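Local coordinates for DR2417 (Deinococcus radiodurans, PDB 4XWW), which is a metal-dependent ribonuclease of the metallo-beta-lactamase superfamily that probably trims RNA from its 5' end during rRNA maturation and mRNA decay, at residues F176-T184 and G217-I225. Numbering follows the deposited sequence.
Sequences FKIDPDVGT and GHTPSEAEI
His218 turns the edge of its imidazole to the loop 176-184: the carbonyl O of Ile178 lies at the ring's edge, near its plane, 3.0 Å from CE1 of His218. The ring is held there from within its own segment, ND1 donating to Thr219 O, which lies in the plane of the ring, where an imidazole N-H points. Thr219 sets its methyl CG2 against Lys177 CE, the two side chains crossing at about a right angle, while its hydroxyl OG1 is engaged by His381 and Ser383. Pro220, which has no N-H to give, offers its carbonyl O to Lys177 NZ at 2.8 Å, in the carbonyl plane. The same ammonium forms a salt bridge with Asp179 OD2 and reaches Glu222 OE2 through a water.

Ser221 is the N-cap of helix 222-234. With OG anti to the backbone N (chi1 176°), the hydroxyl is placed to donate to Asp179 OD1 at 2.6 Å and to accept from Ala223 N. Glu222 N, at the first helical turn, points almost straight (173°) at the syn lone pair of Asp179 OD2, 2.8 Å away. One buried carboxylate thus grips both hydroxyl and amide, and OD1 also closes an Asx turn with Asp181 N; four donors, including the lysine, would stabilise its negative charge. Glu222 sends its own carboxylate to Arg251. The small Ala223 lets the loop come close, its CB 3.3 Å from Asp181 O.

Here a serine N-cap, backed by an aspartate from a neighbouring loop, anchors the start of a helix beside the predicted substrate-binding residue Ala378, at the metallo-beta-lactamase/beta-CASP junction of RNase J.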
# COMPACT_ATOMS: atom_id res chain seq x y z
N PHE A 176 -3.29 23.67 -6.89
CA PHE A 176 -4.15 24.60 -6.16
C PHE A 176 -5.35 23.97 -5.49
O PHE A 176 -5.82 22.90 -5.89
CB PHE A 176 -4.67 25.71 -7.09
CG PHE A 176 -5.85 25.28 -7.94
CD1 PHE A 176 -5.65 24.50 -9.07
CD2 PHE A 176 -7.15 25.66 -7.61
CE1 PHE A 176 -6.73 24.12 -9.88
CE2 PHE A 176 -8.24 25.29 -8.41
CZ PHE A 176 -8.03 24.50 -9.54
N LYS A 177 -5.87 24.69 -4.49
CA LYS A 177 -7.23 24.53 -4.00
C LYS A 177 -7.83 25.93 -3.98
O LYS A 177 -7.10 26.91 -4.21
CB LYS A 177 -7.25 23.93 -2.59
CG LYS A 177 -6.57 24.88 -1.58
CD LYS A 177 -6.46 24.30 -0.16
CE LYS A 177 -7.80 24.02 0.44
NZ LYS A 177 -7.66 23.93 1.96
N ILE A 178 -9.12 26.07 -3.72
CA ILE A 178 -9.67 27.41 -3.53
C ILE A 178 -10.08 27.54 -2.08
O ILE A 178 -11.23 27.29 -1.72
CB ILE A 178 -10.86 27.71 -4.47
CG1 ILE A 178 -10.48 27.39 -5.91
CG2 ILE A 178 -11.24 29.23 -4.37
CD1 ILE A 178 -11.60 27.55 -6.93
N ASP A 179 -9.12 27.95 -1.26
CA ASP A 179 -9.38 28.12 0.16
C ASP A 179 -9.78 29.55 0.47
O ASP A 179 -9.00 30.49 0.25
CB ASP A 179 -8.14 27.73 0.97
CG ASP A 179 -8.47 27.45 2.44
OD1 ASP A 179 -9.39 28.08 2.99
OD2 ASP A 179 -7.78 26.60 3.03
N PRO A 180 -11.00 29.74 0.99
CA PRO A 180 -11.44 31.11 1.26
C PRO A 180 -10.71 31.78 2.44
O PRO A 180 -10.77 33.00 2.56
CB PRO A 180 -12.94 30.96 1.56
CG PRO A 180 -13.15 29.53 1.85
CD PRO A 180 -12.08 28.75 1.14
N ASP A 181 -10.04 30.99 3.27
CA ASP A 181 -9.33 31.53 4.42
C ASP A 181 -8.35 30.50 4.98
O ASP A 181 -8.76 29.57 5.66
CB ASP A 181 -10.33 31.96 5.51
CG ASP A 181 -9.64 32.52 6.75
OD1 ASP A 181 -8.42 32.81 6.70
OD2 ASP A 181 -10.34 32.69 7.77
N VAL A 182 -7.06 30.67 4.68
CA VAL A 182 -6.08 29.70 5.18
C VAL A 182 -5.84 29.89 6.67
O VAL A 182 -5.20 29.06 7.31
CB VAL A 182 -4.75 29.77 4.41
CG1 VAL A 182 -4.95 29.24 2.99
CG2 VAL A 182 -4.20 31.19 4.37
N GLY A 183 -6.37 30.98 7.23
CA GLY A 183 -6.48 31.10 8.68
C GLY A 183 -5.37 31.85 9.39
O GLY A 183 -5.42 32.06 10.60
N THR A 184 -4.38 32.31 8.63
CA THR A 184 -3.18 32.87 9.21
C THR A 184 -3.26 34.39 9.38
O THR A 184 -2.29 35.01 9.79
CB THR A 184 -1.94 32.53 8.38
OG1 THR A 184 -2.13 33.01 7.04
CG2 THR A 184 -1.72 31.02 8.36
N GLY A 217 -17.56 17.74 -4.38
CA GLY A 217 -17.66 18.82 -3.41
C GLY A 217 -16.45 19.74 -3.39
O GLY A 217 -15.77 19.91 -4.40
N HIS A 218 -16.20 20.32 -2.22
CA HIS A 218 -15.19 21.35 -2.04
C HIS A 218 -14.21 20.88 -0.97
O HIS A 218 -14.62 20.31 0.06
CB HIS A 218 -15.88 22.66 -1.65
CG HIS A 218 -15.03 23.88 -1.81
ND1 HIS A 218 -13.85 24.07 -1.12
CD2 HIS A 218 -15.22 25.00 -2.55
CE1 HIS A 218 -13.34 25.24 -1.45
NE2 HIS A 218 -14.15 25.83 -2.31
N THR A 219 -12.92 21.06 -1.21
CA THR A 219 -11.91 20.67 -0.22
C THR A 219 -12.10 21.56 1.02
O THR A 219 -12.38 22.74 0.88
CB THR A 219 -10.48 20.82 -0.79
OG1 THR A 219 -10.33 19.94 -1.91
CG2 THR A 219 -9.41 20.48 0.25
N PRO A 220 -11.97 20.98 2.23
CA PRO A 220 -12.16 21.83 3.41
C PRO A 220 -11.11 22.91 3.56
O PRO A 220 -10.00 22.75 3.05
CB PRO A 220 -12.05 20.83 4.59
CG PRO A 220 -12.31 19.49 3.98
CD PRO A 220 -11.81 19.55 2.58
N SER A 221 -11.48 23.99 4.23
CA SER A 221 -10.60 25.13 4.49
C SER A 221 -9.61 24.89 5.62
O SER A 221 -9.96 24.23 6.63
CB SER A 221 -11.46 26.35 4.84
OG SER A 221 -10.66 27.45 5.19
N GLU A 222 -8.41 25.45 5.52
CA GLU A 222 -7.47 25.39 6.64
C GLU A 222 -8.03 26.08 7.89
O GLU A 222 -7.67 25.73 9.02
CB GLU A 222 -6.12 25.97 6.29
CG GLU A 222 -5.30 25.08 5.36
CD GLU A 222 -4.87 23.75 5.98
OE1 GLU A 222 -4.64 23.70 7.21
OE2 GLU A 222 -4.76 22.76 5.23
N ALA A 223 -8.95 27.03 7.71
CA ALA A 223 -9.49 27.69 8.89
C ALA A 223 -10.37 26.71 9.69
O ALA A 223 -10.37 26.75 10.91
CB ALA A 223 -10.27 28.96 8.51
N GLU A 224 -11.08 25.83 8.99
CA GLU A 224 -11.90 24.83 9.66
C GLU A 224 -11.02 23.80 10.36
O GLU A 224 -11.30 23.41 11.49
CB GLU A 224 -12.82 24.12 8.67
CG GLU A 224 -13.78 23.17 9.39
CD GLU A 224 -14.30 22.06 8.51
OE1 GLU A 224 -14.37 22.24 7.28
OE2 GLU A 224 -14.65 21.00 9.07
N ILE A 225 -9.97 23.35 9.68
CA ILE A 225 -9.04 22.40 10.31
C ILE A 225 -8.41 23.02 11.56
O ILE A 225 -8.27 22.35 12.57
CB ILE A 225 -7.91 21.97 9.33
CG1 ILE A 225 -8.50 21.40 8.04
CG2 ILE A 225 -6.94 20.98 10.02
CD1 ILE A 225 -9.54 20.29 8.23
O HOH W 1 -5.23 22.77 2.69
O HOH W 2 -11.18 25.37 1.15